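Local structure of MazG-related protein (Thermotoga maritima, 2YXH) at the interface of chains A and B. The protein binds magnesium through a cluster of acidic residues and, as a member of the MazG family, probably hydrolyses nucleoside triphosphates to monophosphates and pyrophosphate. Numbering follows the deposited sequence. Chains: chain A/B, MazG-related protein.

The interface of chains A and B. Residues chain A 91, 93-94, 105; chain B 12, 16-18.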
loop_
_atom_site.group_PDB
_atom_site.type_symbol
_atom_site.label_atom_id
_atom_site.label_comp_id
_atom_site.label_asym_id
_atom_site.label_seq_id
_atom_site.Cartn_x
_atom_site.Cartn_y
_atom_site.Cartn_z
ATOM N N LYS A 91 10.219 -12.879 -12.056
ATOM C CA LYS A 91 9.671 -12.369 -13.292
ATOM C C LYS A 91 10.823 -11.763 -13.968
ATOM O O LYS A 91 10.877 -10.579 -14.098
ATOM C CB LYS A 91 8.581 -11.326 -13.004
ATOM C CG LYS A 91 7.344 -11.904 -12.253
ATOM C CD LYS A 91 6.330 -10.780 -11.951
ATOM C CE LYS A 91 4.933 -11.002 -12.583
ATOM N NZ LYS A 91 4.233 -9.678 -12.944
ATOM N N TRP A 93 11.783 -11.586 -16.932
ATOM C CA TRP A 93 11.417 -10.883 -18.209
ATOM C C TRP A 93 11.176 -9.355 -18.073
ATOM O O TRP A 93 11.190 -8.662 -19.066
ATOM C CB TRP A 93 10.220 -11.516 -18.857
ATOM C CG TRP A 93 8.968 -11.541 -17.982
ATOM C CD1 TRP A 93 7.946 -10.568 -17.901
ATOM C CD2 TRP A 93 8.560 -12.612 -17.107
ATOM N NE1 TRP A 93 6.938 -10.992 -17.006
ATOM C CE2 TRP A 93 7.312 -12.220 -16.491
ATOM C CE3 TRP A 93 9.132 -13.851 -16.750
ATOM C CZ2 TRP A 93 6.657 -13.046 -15.591
ATOM C CZ3 TRP A 93 8.435 -14.682 -15.818
ATOM C CH2 TRP A 93 7.241 -14.268 -15.267
ATOM N N LEU A 94 10.999 -8.862 -16.835
ATOM C CA LEU A 94 10.803 -7.432 -16.558
ATOM C C LEU A 94 12.026 -6.644 -16.965
ATOM O O LEU A 94 11.994 -5.420 -17.180
ATOM C CB LEU A 94 10.496 -7.219 -15.062
ATOM C CG LEU A 94 9.198 -7.850 -14.546
ATOM C CD1 LEU A 94 8.980 -7.507 -13.078
ATOM C CD2 LEU A 94 8.081 -7.276 -15.391
ATOM N N ALA A 105 6.332 -16.709 -20.033
ATOM C CA ALA A 105 6.342 -16.099 -18.692
ATOM C C ALA A 105 5.913 -17.077 -17.629
ATOM O O ALA A 105 6.596 -17.223 -16.580
ATOM C CB ALA A 105 5.411 -14.846 -18.645
ATOM N N SER B 12 6.437 -3.710 -15.159
ATOM C CA SER B 12 5.349 -4.727 -15.335
ATOM C C SER B 12 4.270 -4.137 -16.285
ATOM O O SER B 12 3.809 -4.795 -17.183
ATOM C CB SER B 12 4.714 -5.018 -14.011
ATOM O OG SER B 12 5.639 -5.536 -13.086
ATOM N N CYS B 16 4.945 -7.066 -18.785
ATOM C CA CYS B 16 4.452 -8.267 -18.172
ATOM C C CYS B 16 3.124 -8.742 -18.739
ATOM O O CYS B 16 2.057 -8.094 -18.524
ATOM C CB CYS B 16 4.365 -8.136 -16.658
ATOM S SG CYS B 16 3.759 -9.705 -16.037
ATOM N N PRO B 17 3.175 -9.887 -19.464
ATOM C CA PRO B 17 1.949 -10.471 -20.079
ATOM C C PRO B 17 0.928 -11.036 -19.060
ATOM O O PRO B 17 -0.253 -11.182 -19.384
ATOM C CB PRO B 17 2.527 -11.549 -21.060
ATOM C CG PRO B 17 3.780 -12.023 -20.338
ATOM C CD PRO B 17 4.370 -10.711 -19.738
ATOM N N TRP B 18 1.355 -11.339 -17.829
ATOM C CA TRP B 18 0.417 -11.785 -16.767
ATOM C C TRP B 18 -0.369 -10.553 -16.274
ATOM O O TRP B 18 -1.612 -10.569 -16.130
ATOM C CB TRP B 18 1.176 -12.390 -15.588
ATOM C CG TRP B 18 0.340 -12.788 -14.378
ATOM C CD1 TRP B 18 -0.355 -13.977 -14.213
ATOM C CD2 TRP B 18 0.102 -12.020 -13.169
ATOM N NE1 TRP B 18 -0.963 -13.996 -12.982
ATOM C CE2 TRP B 18 -0.711 -12.809 -12.328
ATOM C CE3 TRP B 18 0.516 -10.750 -12.712
ATOM C CZ2 TRP B 18 -1.136 -12.354 -11.044
ATOM C CZ3 TRP B 18 0.120 -10.302 -11.424
ATOM C CH2 TRP B 18 -0.695 -11.086 -10.625
#
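The indole N-H of A:Trp93 points straight at the thiol sulfur of B:Cys16, forming a long hydrogen bond, NE1 to SG at 3.6 Å. The sulfur lies almost in the plane of the ring, 4° out of it, so the indole meets it through its N-H edge. The angle at the hydrogen is 167°. Within chain A, the backbone CA of A:Lys91 lies over one face of the ring and the methyl of A:Ala105 over the other, both toward the rim, which should limit how far the ring can tilt. SG of B:Cys16 reaches the indole by standing anti to its own backbone N (chi1 -179°).

The same sulfur meets a second group of chain A. A:Lys91 runs out extended as far as CD, then bends at chi3 and again at chi4 to bring its terminal amine NZ to 3.1 Å from SG of B:Cys16; if the amine is charged, it could favour some negative character on the sulfur. Beyond it, the lysine side chain crosses that of B:Trp18 at about a right angle, with NZ 3.9 Å from ring atom CE3.

B:Pro17 comes over the N-H rim of the indole from the A:Ala105 side. Its CD packs 3.8 Å from NE1 of A:Trp93, while its CG touches CB of A:Ala105 at 3.7 Å. On the opposite side of the indole plane, the CD2 methyl of A:Leu94 rests 3.7 Å from CA of B:Ser12 and also reaches CB of B:Cys16. A leucine in place of A:Trp93 would probably leave the B:Cys16 sulfur without its N-H donor and open a gap beside B:Pro17.

Chain A supplies the 3-10 helix 92-95, the loop residue just before it and helix 102-113; chain B supplies the end of helix 3-15 and the start of helix 17-21, with B:Cys16 in the link between them. The patch lies toward one end of the two-fold symmetric pair of the deposited assembly, which may be the biological dimer, and its twin repeats it with the chains exchanged.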